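Local coordinates for capsid protein (Infectious hypodermal and hematopoietic necrosis virus, PDB 3N7X) that forms, in sixty copies, the icosahedral shell of a shrimp densovirus, with calcium ions bound between subunits, at residues Asn80-Gly85 with Ala287-His292; Leu74-Met79 with Lys209-His214; Ala188-Pro193 with Met268-Gly273; Leu126-Lys131 with Ser137-Thr142. All coordinates share one frame; numbering follows the deposited sequence.

Overall arrangement
Contacts 1 and 2 lie deep in the subunit, with centres about 9 Å apart, and touch each other; together they fasten the chain between strand 70-74 and strand 84-86 to strands 281-296 and 208-214, which belong to one sheet. Contacts 3 and 4 lie farther out, their centres about 25 and 30 Å from the centre of the chain. These two centres are about 19 Å apart, their nearest atoms about 6 Å, and both meet the same neighbouring subunit. Contact 4 is a hairpin whose longer strand, 111-131, runs back beside the strands of contacts 1 and 2, about 32 Å away between centres. Contact 3 supplies E191 to an intersubunit calcium site.

Contact 1 of 4, residues Asn80-Gly85 with Ala287-His292; sequences NLYLYG and ADFFLH
The ring of Y82 lodges against F289 and L291, two residues whose side chains leave strand 281-296 on the same side. F289 brings its edge toward the Y82 face in an offset T-shaped pair: centroids 5.9 Å apart, planes at 71°, with F289 CD1 3.8 Å from Y82 CE1. L291 supplies aliphatic bulk; its CD1 branch lies 3.7 Å from Y82 CD2, and L291 CB lies as near to Y82 CD1. Between these two neighbours the F290 carbonyl O approaches Y82 CE1 at 3.3 Å, while the F290 side chain leaves the other side of the strand. A strand with alternating sides thus offers two apolar groups to one flat ring. The motif is a short helix, 80-83, packed on a strand of the capsid beta-barrel, the jelly roll of parvovirus coats. With CG anti to the carbonyl carbon (chi1 -52°), the Y82 ring is turned toward the strand, where it crosses the F289 and L291 side chains at about a right angle. Tyrosine suits the place because its ring fills an apolar site while its hydroxyl finds the main chain: Y82 OH hydrogen-bonds L76 O. Farther out, R54 forms a cation-pi contact with F289, and A116 of strand 111-131 and F50 of strand 45-59 pack on L291.

Contact 2 of 4, residues Leu74-Met79 with Lys209-His214; sequences LPLHWM and KAYTIH
L76 drives one methyl branch, CD1, against Y211 at the base of its side chain: L76 CD1 comes within 3.3 Å of Y211 CB and 3.7 Å of Y211 O. This is the tight part of the contact. The tyrosine ring itself is met obliquely and runs on past the leucine, ending in a hydroxyl that hydrogen-bonds E201. Packing is easier at I213, whose CD1 lies 3.9 Å from H77 CB. The longer branch of I213, with CG1 anti to the backbone N (chi1 176°), is extended and carries CD1 to that carbon. The H77 ring turns from the strand to lie under W78 CD1, and its side chain is about 3 Å from a magnesium ion. On the other side of strand 208-214, A210 and T212 point away from the loop, and A210 is exposed. Such alternation suits a barrel strand with one side to the interior. The loop is compact, P75 to W78 forming a type I turn. No hydrogen bond joins the segments, so they are fitted by apolar shape, while polar ends such as Y211 OH find partners beyond them.

Contact 3 of 4, residues Ala188-Pro193 with Met268-Gly273; sequences ANYEDP and MSPIKG. With CA (calcium ion), chain B.
Y190 and K272 meet through contrasting torsions: the tyrosine turns CG between its own backbone N and carbonyl carbon (chi1 81°), whereas the lysine stays extended beyond CG and lays its chain across the ring. K272 CE sits over the ring face, 3.8 Å from the centroid, in a CH-pi contact. K272 NZ, 4.0 Å from the same centroid, adds an off-centre cation-pi interaction. Lysine suits the place because its methylenes pack on the ring while its ammonium can also bond to solvent: water 1 accepts from Y190 N and, weakly, from K272 NZ. At the ring edge, P270 O lies 3.4 Å from Y190 CE2, and the proline packs its CG 3.5 Å from Y190 CD2. Just before Y190, N189 OD1 accepts from E191 N (3.0 Å), which lies above its carbonyl plane, a capping bond in the type I turn before helix 192-196. From within this turn E191 extends its side chain to the calcium ion, binding it through OE2 at 2.3 Å. Its OE1 accepts from water 3, another calcium ligand, and water 2, also on the metal, lies 2.7 Å from Y190 OH in a hydrogen bond. Waters 2, 3 and 4, with Y55 O and Q176 O of a neighbouring subunit, complete a six-ligand calcium site across the subunit interface.

Contact 4 of 4, residues Leu126-Lys131 with Ser137-Thr142; sequences LMKDLK and SFETLT
The F138 ring receives L130 on one face, where L130 CB stands 3.9 Å from F138 CZ, while K131 CA approaches it obliquely. K131 of a neighbouring subunit adds a cation-pi contact to this ring, and the K131 of this chain does the same for F138 of another neighbour. A second flat group, the E139 carboxylate, bends back at chi2 (98°) across the lysine's methylenes, with OE1 3.3 Å from K128 CB and close to K128 CD; the E139 side chain is also about 3 Å from a magnesium ion. These residues belong to an antiparallel beta hairpin, strands 111-131 and 137-141, which probably corresponds to the hairpins around the five-fold channel of parvoviruses. M127 and T140 form a hydrogen-bonded pair, with M127 N to T140 O at 3.0 Å and T140 N to M127 O at 2.9 Å. F138 N adds a bond to L130 O. Water 5 gathers backbone groups and the T140 hydroxyl: it accepts from L130 N and donates to F138 O and T140 OG1, with which a weak contact to M127 O can at most share. T140 OG1 in turn donates to L141 O. M127, its CG between backbone N and carbonyl carbon (chi1 63°) and its chain extended beyond, runs past T140 OG1 and L141 O to put SD by T142 CA.

Contact 1 of 4, residues Asn80-Gly85 with Ala287-His292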
loop_
_atom_site.group_PDB
_atom_site.type_symbol
_atom_site.label_atom_id
_atom_site.label_comp_id
_atom_site.label_asym_id
_atom_site.label_seq_id
_atom_site.Cartn_x
_atom_site.Cartn_y
_atom_site.Cartn_z
ATOM N N ASN A 80 -8.177 24.404 95.875
ATOM C CA ASN A 80 -8.376 23.700 97.131
ATOM C C ASN A 80 -9.289 22.491 96.993
ATOM O O ASN A 80 -9.115 21.498 97.696
ATOM C CB ASN A 80 -8.956 24.654 98.173
ATOM C CG ASN A 80 -8.210 25.969 98.231
ATOM O OD1 ASN A 80 -8.218 26.744 97.269
ATOM N ND2 ASN A 80 -7.553 26.230 99.358
ATOM N N LEU A 81 -10.260 22.573 96.090
ATOM C CA LEU A 81 -11.194 21.470 95.904
ATOM C C LEU A 81 -10.547 20.239 95.296
ATOM O O LEU A 81 -11.096 19.145 95.385
ATOM C CB LEU A 81 -12.368 21.906 95.025
ATOM C CG LEU A 81 -13.281 23.010 95.567
ATOM C CD1 LEU A 81 -14.396 23.265 94.570
ATOM C CD2 LEU A 81 -13.865 22.605 96.917
ATOM N N TYR A 82 -9.377 20.409 94.689
ATOM C CA TYR A 82 -8.694 19.287 94.051
ATOM C C TYR A 82 -7.502 18.755 94.839
ATOM O O TYR A 82 -7.229 17.557 94.817
ATOM C CB TYR A 82 -8.211 19.696 92.658
ATOM C CG TYR A 82 -9.276 20.304 91.771
ATOM C CD1 TYR A 82 -10.014 19.516 90.879
ATOM C CD2 TYR A 82 -9.534 21.676 91.810
ATOM C CE1 TYR A 82 -10.979 20.087 90.045
ATOM C CE2 TYR A 82 -10.492 22.253 90.986
ATOM C CZ TYR A 82 -11.208 21.457 90.107
ATOM O OH TYR A 82 -12.138 22.046 89.286
ATOM N N LEU A 83 -6.786 19.642 95.525
ATOM C CA LEU A 83 -5.609 19.242 96.295
ATOM C C LEU A 83 -5.931 18.715 97.691
ATOM O O LEU A 83 -5.064 18.160 98.369
ATOM C CB LEU A 83 -4.626 20.414 96.387
ATOM C CG LEU A 83 -3.667 20.593 95.204
ATOM C CD1 LEU A 83 -4.410 20.450 93.893
ATOM C CD2 LEU A 83 -2.996 21.949 95.298
ATOM N N TYR A 84 -7.178 18.894 98.115
ATOM C CA TYR A 84 -7.619 18.418 99.423
ATOM C C TYR A 84 -8.720 17.390 99.259
ATOM O O TYR A 84 -9.344 17.296 98.200
ATOM C CB TYR A 84 -8.156 19.574 100.267
ATOM C CG TYR A 84 -7.089 20.468 100.837
ATOM C CD1 TYR A 84 -6.540 20.213 102.094
ATOM C CD2 TYR A 84 -6.618 21.567 100.118
ATOM C CE1 TYR A 84 -5.545 21.035 102.624
ATOM C CE2 TYR A 84 -5.625 22.394 100.636
ATOM C CZ TYR A 84 -5.092 22.126 101.889
ATOM O OH TYR A 84 -4.119 22.950 102.409
ATOM N N GLY A 85 -8.952 16.629 100.320
ATOM C CA GLY A 85 -9.998 15.624 100.326
ATOM C C GLY A 85 -10.581 15.576 101.727
ATOM O O GLY A 85 -10.389 16.508 102.511
ATOM N N ALA A 287 -20.044 13.345 91.444
ATOM C CA ALA A 287 -19.235 14.367 90.803
ATOM C C ALA A 287 -17.780 13.932 90.763
ATOM O O ALA A 287 -17.156 13.732 91.806
ATOM C CB ALA A 287 -19.375 15.685 91.553
ATOM N N ASP A 288 -17.248 13.777 89.557
ATOM C CA ASP A 288 -15.862 13.366 89.393
ATOM C C ASP A 288 -15.007 14.589 89.074
ATOM O O ASP A 288 -15.333 15.374 88.180
ATOM C CB ASP A 288 -15.757 12.304 88.293
ATOM C CG ASP A 288 -16.556 11.036 88.622
ATOM O OD1 ASP A 288 -16.804 10.775 89.826
ATOM O OD2 ASP A 288 -16.927 10.294 87.681
ATOM N N PHE A 289 -13.922 14.746 89.829
ATOM C CA PHE A 289 -13.013 15.881 89.691
ATOM C C PHE A 289 -11.635 15.487 89.212
ATOM O O PHE A 289 -11.159 14.387 89.495
ATOM C CB PHE A 289 -12.818 16.577 91.039
ATOM C CG PHE A 289 -14.040 17.267 91.559
ATOM C CD1 PHE A 289 -14.128 18.657 91.539
ATOM C CD2 PHE A 289 -15.095 16.535 92.102
ATOM C CE1 PHE A 289 -15.249 19.312 92.057
ATOM C CE2 PHE A 289 -16.219 17.177 92.620
ATOM C CZ PHE A 289 -16.297 18.569 92.598
ATOM N N PHE A 290 -10.979 16.408 88.514
ATOM C CA PHE A 290 -9.622 16.173 88.048
ATOM C C PHE A 290 -8.907 17.509 87.859
ATOM O O PHE A 290 -9.532 18.528 87.550
ATOM C CB PHE A 290 -9.610 15.410 86.717
ATOM C CG PHE A 290 -9.944 16.265 85.532
ATOM C CD1 PHE A 290 -11.274 16.504 85.179
ATOM C CD2 PHE A 290 -8.932 16.897 84.812
ATOM C CE1 PHE A 290 -11.591 17.365 84.126
ATOM C CE2 PHE A 290 -9.237 17.761 83.758
ATOM C CZ PHE A 290 -10.572 17.996 83.416
ATOM N N LEU A 291 -7.593 17.490 88.052
ATOM C CA LEU A 291 -6.773 18.673 87.868
ATOM C C LEU A 291 -5.375 18.236 87.453
ATOM O O LEU A 291 -4.804 17.307 88.031
ATOM C CB LEU A 291 -6.709 19.499 89.152
ATOM C CG LEU A 291 -5.829 20.753 89.049
ATOM C CD1 LEU A 291 -6.359 21.838 89.972
ATOM C CD2 LEU A 291 -4.380 20.404 89.387
ATOM N N HIS A 292 -4.843 18.899 86.430
ATOM C CA HIS A 292 -3.509 18.602 85.925
ATOM C C HIS A 292 -2.563 19.691 86.401
ATOM O O HIS A 292 -2.666 20.850 85.991
ATOM C CB HIS A 292 -3.506 18.528 84.394
ATOM C CG HIS A 292 -4.352 17.419 83.845
ATOM N ND1 HIS A 292 -4.185 16.100 84.217
ATOM C CD2 HIS A 292 -5.381 17.434 82.963
ATOM C CE1 HIS A 292 -5.075 15.351 83.589
ATOM N NE2 HIS A 292 -5.813 16.135 82.823
#

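Contact 2 of 4, residues Leu74-Met79 with Lys209-His214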
loop_
_atom_site.group_PDB
_atom_site.type_symbol
_atom_site.label_atom_id
_atom_site.label_comp_id
_atom_site.label_asym_id
_atom_site.label_seq_id
_atom_site.Cartn_x
_atom_site.Cartn_y
_atom_site.Cartn_z
ATOM N N LEU A 74 -20.673 26.135 92.770
ATOM C CA LEU A 74 -19.592 25.165 92.653
ATOM C C LEU A 74 -18.407 25.902 92.042
ATOM O O LEU A 74 -18.333 26.084 90.826
ATOM C CB LEU A 74 -19.995 23.985 91.765
ATOM C CG LEU A 74 -18.868 22.974 91.499
ATOM C CD1 LEU A 74 -18.219 22.539 92.804
ATOM C CD2 LEU A 74 -19.428 21.772 90.764
ATOM N N PRO A 75 -17.471 26.353 92.887
ATOM C CA PRO A 75 -16.281 27.084 92.443
ATOM C C PRO A 75 -15.179 26.183 91.887
ATOM O O PRO A 75 -14.214 25.868 92.582
ATOM C CB PRO A 75 -15.855 27.818 93.707
ATOM C CG PRO A 75 -16.151 26.805 94.765
ATOM C CD PRO A 75 -17.508 26.249 94.357
ATOM N N LEU A 76 -15.328 25.784 90.628
ATOM C CA LEU A 76 -14.356 24.915 89.971
ATOM C C LEU A 76 -12.969 25.510 89.885
ATOM O O LEU A 76 -12.002 24.788 89.675
ATOM C CB LEU A 76 -14.801 24.588 88.553
ATOM C CG LEU A 76 -16.152 23.910 88.421
ATOM C CD1 LEU A 76 -16.362 23.511 86.980
ATOM C CD2 LEU A 76 -16.190 22.694 89.326
ATOM N N HIS A 77 -12.874 26.827 90.025
ATOM C CA HIS A 77 -11.587 27.501 89.942
ATOM C C HIS A 77 -10.777 27.439 91.237
ATOM O O HIS A 77 -9.620 27.866 91.266
ATOM C CB HIS A 77 -11.791 28.963 89.535
ATOM C CG HIS A 77 -12.769 29.693 90.399
ATOM N ND1 HIS A 77 -12.509 30.940 90.930
ATOM C CD2 HIS A 77 -14.008 29.353 90.828
ATOM C CE1 HIS A 77 -13.544 31.334 91.651
ATOM N NE2 HIS A 77 -14.466 30.389 91.605
ATOM N N TRP A 78 -11.379 26.913 92.302
ATOM C CA TRP A 78 -10.691 26.800 93.589
ATOM C C TRP A 78 -9.800 25.566 93.608
ATOM O O TRP A 78 -10.291 24.440 93.687
ATOM C CB TRP A 78 -11.697 26.703 94.737
ATOM C CG TRP A 78 -12.435 27.975 95.036
ATOM C CD1 TRP A 78 -12.461 29.113 94.277
ATOM C CD2 TRP A 78 -13.284 28.226 96.165
ATOM N NE1 TRP A 78 -13.273 30.056 94.865
ATOM C CE2 TRP A 78 -13.790 29.538 96.024
ATOM C CE3 TRP A 78 -13.667 27.467 97.283
ATOM C CZ2 TRP A 78 -14.661 30.110 96.959
ATOM C CZ3 TRP A 78 -14.535 28.035 98.213
ATOM C CH2 TRP A 78 -15.021 29.346 98.044
ATOM N N MET A 79 -8.491 25.778 93.539
ATOM C CA MET A 79 -7.546 24.667 93.554
ATOM C C MET A 79 -7.729 23.789 94.786
ATOM O O MET A 79 -7.480 22.585 94.749
ATOM C CB MET A 79 -6.116 25.201 93.517
ATOM C CG MET A 79 -5.750 25.879 92.215
ATOM S SD MET A 79 -4.077 26.551 92.224
ATOM C CE MET A 79 -3.088 25.048 92.304
ATOM N N LYS A 209 -22.947 16.210 82.991
ATOM C CA LYS A 209 -22.677 17.636 82.865
ATOM C C LYS A 209 -21.224 17.887 83.195
ATOM O O LYS A 209 -20.793 17.734 84.341
ATOM C CB LYS A 209 -23.580 18.433 83.806
ATOM C CG LYS A 209 -25.065 18.285 83.498
ATOM C CD LYS A 209 -25.392 18.782 82.095
ATOM C CE LYS A 209 -26.891 18.726 81.832
ATOM N NZ LYS A 209 -27.262 19.247 80.484
ATOM N N ALA A 210 -20.464 18.269 82.178
ATOM C CA ALA A 210 -19.044 18.514 82.353
ATOM C C ALA A 210 -18.682 19.983 82.240
ATOM O O ALA A 210 -19.124 20.678 81.324
ATOM C CB ALA A 210 -18.260 17.708 81.336
ATOM N N TYR A 211 -17.874 20.445 83.187
ATOM C CA TYR A 211 -17.426 21.827 83.206
ATOM C C TYR A 211 -15.939 21.785 83.471
ATOM O O TYR A 211 -15.481 21.080 84.373
ATOM C CB TYR A 211 -18.151 22.597 84.309
ATOM C CG TYR A 211 -19.653 22.535 84.157
ATOM C CD1 TYR A 211 -20.312 23.311 83.199
ATOM C CD2 TYR A 211 -20.411 21.640 84.916
ATOM C CE1 TYR A 211 -21.691 23.190 82.997
ATOM C CE2 TYR A 211 -21.787 21.512 84.721
ATOM C CZ TYR A 211 -22.419 22.287 83.761
ATOM O OH TYR A 211 -23.773 22.139 83.559
ATOM N N THR A 212 -15.179 22.518 82.669
ATOM C CA THR A 212 -13.737 22.533 82.839
ATOM C C THR A 212 -13.196 23.949 82.802
ATOM O O THR A 212 -13.893 24.894 82.436
ATOM C CB THR A 212 -13.027 21.724 81.733
ATOM O OG1 THR A 212 -13.180 22.403 80.486
ATOM C CG2 THR A 212 -13.624 20.334 81.612
ATOM N N ILE A 213 -11.938 24.085 83.191
ATOM C CA ILE A 213 -11.281 25.372 83.182
ATOM C C ILE A 213 -9.832 25.138 82.794
ATOM O O ILE A 213 -9.218 24.159 83.216
ATOM C CB ILE A 213 -11.353 26.040 84.570
ATOM C CG1 ILE A 213 -10.574 27.356 84.555
ATOM C CG2 ILE A 213 -10.802 25.100 85.633
ATOM C CD1 ILE A 213 -10.775 28.192 85.801
ATOM N N HIS A 214 -9.300 26.014 81.954
ATOM C CA HIS A 214 -7.910 25.908 81.538
ATOM C C HIS A 214 -7.192 27.096 82.163
ATOM O O HIS A 214 -7.591 28.245 81.964
ATOM C CB HIS A 214 -7.778 25.968 80.015
ATOM C CG HIS A 214 -8.425 24.822 79.299
ATOM N ND1 HIS A 214 -9.789 24.734 79.105
ATOM C CD2 HIS A 214 -7.892 23.717 78.723
ATOM C CE1 HIS A 214 -10.068 23.627 78.439
ATOM N NE2 HIS A 214 -8.935 22.992 78.195
#

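Contact 3 of 4, residues Ala188-Pro193 with Met268-Gly273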
loop_
_atom_site.group_PDB
_atom_site.type_symbol
_atom_site.label_atom_id
_atom_site.label_comp_id
_atom_site.label_asym_id
_atom_site.label_seq_id
_atom_site.Cartn_x
_atom_site.Cartn_y
_atom_site.Cartn_z
ATOM N N ALA A 188 -38.048 37.822 96.553
ATOM C CA ALA A 188 -39.116 37.011 97.114
ATOM C C ALA A 188 -39.658 36.127 95.989
ATOM O O ALA A 188 -40.046 34.981 96.218
ATOM C CB ALA A 188 -40.220 37.905 97.666
ATOM N N ASN A 189 -39.679 36.677 94.775
ATOM C CA ASN A 189 -40.156 35.963 93.591
ATOM C C ASN A 189 -39.188 34.839 93.215
ATOM O O ASN A 189 -38.068 35.095 92.762
ATOM C CB ASN A 189 -40.303 36.941 92.423
ATOM C CG ASN A 189 -40.494 36.240 91.095
ATOM O OD1 ASN A 189 -41.086 35.162 91.026
ATOM N ND2 ASN A 189 -40.006 36.855 90.027
ATOM N N TYR A 190 -39.629 33.595 93.389
ATOM C CA TYR A 190 -38.775 32.448 93.106
ATOM C C TYR A 190 -38.392 32.284 91.639
ATOM O O TYR A 190 -37.492 31.506 91.322
ATOM C CB TYR A 190 -39.421 31.159 93.633
ATOM C CG TYR A 190 -40.474 30.556 92.734
ATOM C CD1 TYR A 190 -41.547 31.315 92.270
ATOM C CD2 TYR A 190 -40.403 29.212 92.355
ATOM C CE1 TYR A 190 -42.524 30.754 91.450
ATOM C CE2 TYR A 190 -41.375 28.635 91.537
ATOM C CZ TYR A 190 -42.432 29.411 91.086
ATOM O OH TYR A 190 -43.392 28.850 90.272
ATOM N N GLU A 191 -39.059 33.015 90.748
ATOM C CA GLU A 191 -38.746 32.931 89.320
ATOM C C GLU A 191 -37.608 33.864 88.912
ATOM O O GLU A 191 -37.171 33.851 87.761
ATOM C CB GLU A 191 -39.984 33.255 88.466
ATOM C CG GLU A 191 -40.889 32.058 88.195
ATOM C CD GLU A 191 -42.046 32.360 87.245
ATOM O OE1 GLU A 191 -41.851 33.118 86.270
ATOM O OE2 GLU A 191 -43.152 31.816 87.460
ATOM N N ASP A 192 -37.110 34.660 89.850
ATOM C CA ASP A 192 -36.057 35.611 89.522
ATOM C C ASP A 192 -34.860 35.018 88.780
ATOM O O ASP A 192 -34.413 35.564 87.770
ATOM C CB ASP A 192 -35.576 36.331 90.780
ATOM C CG ASP A 192 -34.930 37.670 90.465
ATOM O OD1 ASP A 192 -35.609 38.528 89.855
ATOM O OD2 ASP A 192 -33.747 37.869 90.819
ATOM N N PRO A 193 -34.326 33.888 89.262
ATOM C CA PRO A 193 -33.174 33.277 88.592
ATOM C C PRO A 193 -33.378 32.974 87.105
ATOM O O PRO A 193 -32.503 33.270 86.290
ATOM C CB PRO A 193 -32.926 32.020 89.418
ATOM C CG PRO A 193 -33.358 32.440 90.790
ATOM C CD PRO A 193 -34.656 33.160 90.500
ATOM N N MET A 268 -32.470 22.666 92.638
ATOM C CA MET A 268 -33.421 21.726 92.076
ATOM C C MET A 268 -34.553 22.645 91.622
ATOM O O MET A 268 -34.876 23.614 92.312
ATOM C CB MET A 268 -33.901 20.754 93.155
ATOM C CG MET A 268 -34.803 19.636 92.655
ATOM S SD MET A 268 -34.000 18.272 91.745
ATOM C CE MET A 268 -32.369 18.840 91.618
ATOM N N SER A 269 -35.135 22.378 90.458
ATOM C CA SER A 269 -36.209 23.232 89.960
ATOM C C SER A 269 -37.377 23.258 90.953
ATOM O O SER A 269 -37.958 22.221 91.274
ATOM C CB SER A 269 -36.675 22.738 88.589
ATOM O OG SER A 269 -37.439 23.733 87.935
ATOM N N PRO A 270 -37.727 24.451 91.460
ATOM C CA PRO A 270 -38.821 24.621 92.423
ATOM C C PRO A 270 -40.200 24.441 91.795
ATOM O O PRO A 270 -40.690 25.323 91.094
ATOM C CB PRO A 270 -38.595 26.034 92.941
ATOM C CG PRO A 270 -38.076 26.739 91.724
ATOM C CD PRO A 270 -37.087 25.745 91.156
ATOM N N ILE A 271 -40.829 23.303 92.070
ATOM C CA ILE A 271 -42.138 22.995 91.504
ATOM C C ILE A 271 -43.350 23.458 92.317
ATOM O O ILE A 271 -43.568 22.999 93.439
ATOM C CB ILE A 271 -42.294 21.473 91.288
ATOM C CG1 ILE A 271 -41.066 20.917 90.568
ATOM C CG2 ILE A 271 -43.558 21.187 90.488
ATOM C CD1 ILE A 271 -40.811 21.538 89.220
ATOM N N LYS A 272 -44.135 24.362 91.738
ATOM C CA LYS A 272 -45.359 24.858 92.365
ATOM C C LYS A 272 -46.516 24.261 91.580
ATOM O O LYS A 272 -46.430 24.119 90.363
ATOM C CB LYS A 272 -45.469 26.381 92.272
ATOM C CG LYS A 272 -44.724 27.142 93.332
ATOM C CD LYS A 272 -45.119 28.609 93.305
ATOM C CE LYS A 272 -44.296 29.410 94.301
ATOM N NZ LYS A 272 -44.609 30.873 94.294
ATOM N N GLY A 273 -47.597 23.918 92.271
ATOM C CA GLY A 273 -48.754 23.361 91.594
ATOM C C GLY A 273 -49.685 24.482 91.174
ATOM O O GLY A 273 -49.467 25.632 91.552
HETATM CA CA CA B . -45.371 31.848 86.946
HETATM O O HOH W 1 -42.348 33.424 94.650
HETATM O O HOH W 2 -45.118 30.071 88.558
HETATM O O HOH W 3 -44.331 33.441 85.460
HETATM O O HOH W 4 -47.419 30.661 87.198
#

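Contact 4 of 4, residues Leu126-Lys131 with Ser137-Thr142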
loop_
_atom_site.group_PDB
_atom_site.type_symbol
_atom_site.label_atom_id
_atom_site.label_comp_id
_atom_site.label_asym_id
_atom_site.label_seq_id
_atom_site.Cartn_x
_atom_site.Cartn_y
_atom_site.Cartn_z
ATOM N N LEU A 126 -35.103 12.906 94.313
ATOM C CA LEU A 126 -35.666 12.613 95.625
ATOM C C LEU A 126 -36.872 13.481 95.953
ATOM O O LEU A 126 -37.032 14.570 95.402
ATOM C CB LEU A 126 -34.603 12.844 96.697
ATOM C CG LEU A 126 -33.308 12.051 96.553
ATOM C CD1 LEU A 126 -32.253 12.648 97.455
ATOM C CD2 LEU A 126 -33.561 10.588 96.893
ATOM N N MET A 127 -37.714 13.001 96.865
ATOM C CA MET A 127 -38.881 13.766 97.288
ATOM C C MET A 127 -39.232 13.478 98.743
ATOM O O MET A 127 -38.853 12.443 99.298
ATOM C CB MET A 127 -40.089 13.462 96.400
ATOM C CG MET A 127 -40.566 12.027 96.452
ATOM S SD MET A 127 -41.931 11.787 95.292
ATOM C CE MET A 127 -42.658 10.226 95.880
ATOM N N LYS A 128 -39.948 14.412 99.357
ATOM C CA LYS A 128 -40.373 14.274 100.739
ATOM C C LYS A 128 -41.805 14.786 100.802
ATOM O O LYS A 128 -42.145 15.642 101.616
ATOM C CB LYS A 128 -39.463 15.097 101.655
ATOM C CG LYS A 128 -39.573 14.754 103.135
ATOM C CD LYS A 128 -38.507 15.489 103.934
ATOM C CE LYS A 128 -38.450 15.024 105.380
ATOM N NZ LYS A 128 -37.301 15.647 106.111
ATOM N N ASP A 129 -42.641 14.262 99.916
ATOM C CA ASP A 129 -44.034 14.669 99.867
ATOM C C ASP A 129 -44.986 13.603 100.397
ATOM O O ASP A 129 -46.159 13.882 100.627
ATOM C CB ASP A 129 -44.421 15.063 98.439
ATOM C CG ASP A 129 -43.677 16.296 97.957
ATOM O OD1 ASP A 129 -43.593 17.274 98.732
ATOM O OD2 ASP A 129 -43.181 16.290 96.810
ATOM N N LEU A 130 -44.482 12.387 100.585
ATOM C CA LEU A 130 -45.300 11.303 101.115
ATOM C C LEU A 130 -45.338 11.389 102.635
ATOM O O LEU A 130 -44.350 11.747 103.279
ATOM C CB LEU A 130 -44.739 9.944 100.701
ATOM C CG LEU A 130 -44.830 9.612 99.214
ATOM C CD1 LEU A 130 -44.225 8.242 98.959
ATOM C CD2 LEU A 130 -46.284 9.645 98.771
ATOM N N LYS A 131 -46.485 11.056 103.206
ATOM C CA LYS A 131 -46.646 11.106 104.648
ATOM C C LYS A 131 -47.633 10.064 105.132
ATOM O O LYS A 131 -48.491 9.605 104.381
ATOM C CB LYS A 131 -47.114 12.499 105.069
ATOM C CG LYS A 131 -48.092 13.145 104.099
ATOM C CD LYS A 131 -48.483 14.532 104.580
ATOM C CE LYS A 131 -48.997 15.412 103.450
ATOM N NZ LYS A 131 -47.905 15.829 102.517
ATOM N N SER A 137 -43.743 14.094 106.906
ATOM C CA SER A 137 -43.280 13.658 105.600
ATOM C C SER A 137 -41.963 12.916 105.747
ATOM O O SER A 137 -41.156 13.235 106.622
ATOM C CB SER A 137 -43.062 14.865 104.686
ATOM O OG SER A 137 -44.268 15.569 104.454
ATOM N N PHE A 138 -41.749 11.919 104.899
ATOM C CA PHE A 138 -40.496 11.184 104.928
ATOM C C PHE A 138 -39.880 11.162 103.534
ATOM O O PHE A 138 -40.588 11.229 102.526
ATOM C CB PHE A 138 -40.696 9.765 105.485
ATOM C CG PHE A 138 -41.787 8.981 104.814
ATOM C CD1 PHE A 138 -41.492 8.094 103.783
ATOM C CD2 PHE A 138 -43.108 9.104 105.235
ATOM C CE1 PHE A 138 -42.498 7.333 103.183
ATOM C CE2 PHE A 138 -44.122 8.349 104.643
ATOM C CZ PHE A 138 -43.815 7.461 103.616
ATOM N N GLU A 139 -38.554 11.101 103.487
ATOM C CA GLU A 139 -37.815 11.096 102.233
ATOM C C GLU A 139 -37.931 9.758 101.508
ATOM O O GLU A 139 -37.897 8.698 102.131
ATOM C CB GLU A 139 -36.336 11.391 102.502
ATOM C CG GLU A 139 -35.563 11.880 101.290
ATOM C CD GLU A 139 -35.414 13.392 101.260
ATOM O OE1 GLU A 139 -36.362 14.095 101.667
ATOM O OE2 GLU A 139 -34.351 13.884 100.821
ATOM N N THR A 140 -38.073 9.817 100.189
ATOM C CA THR A 140 -38.152 8.612 99.368
ATOM C C THR A 140 -37.666 8.921 97.963
ATOM O O THR A 140 -37.408 10.075 97.612
ATOM C CB THR A 140 -39.598 8.077 99.207
ATOM O OG1 THR A 140 -40.385 9.040 98.494
ATOM C CG2 THR A 140 -40.226 7.794 100.554
ATOM N N LEU A 141 -37.531 7.877 97.159
ATOM C CA LEU A 141 -37.149 8.067 95.778
ATOM C C LEU A 141 -38.359 8.760 95.168
ATOM O O LEU A 141 -39.433 8.829 95.774
ATOM C CB LEU A 141 -36.931 6.726 95.086
ATOM C CG LEU A 141 -35.690 5.940 95.496
ATOM C CD1 LEU A 141 -35.807 4.526 94.969
ATOM C CD2 LEU A 141 -34.438 6.625 94.961
ATOM N N THR A 142 -38.190 9.261 93.962
ATOM C CA THR A 142 -39.260 9.950 93.284
ATOM C C THR A 142 -40.074 8.922 92.465
ATOM O O THR A 142 -39.555 7.855 92.134
ATOM C CB THR A 142 -38.626 11.039 92.412
ATOM O OG1 THR A 142 -39.642 11.870 91.863
ATOM C CG2 THR A 142 -37.814 10.420 91.302
HETATM O O HOH W 5 -41.757 11.317 99.881
#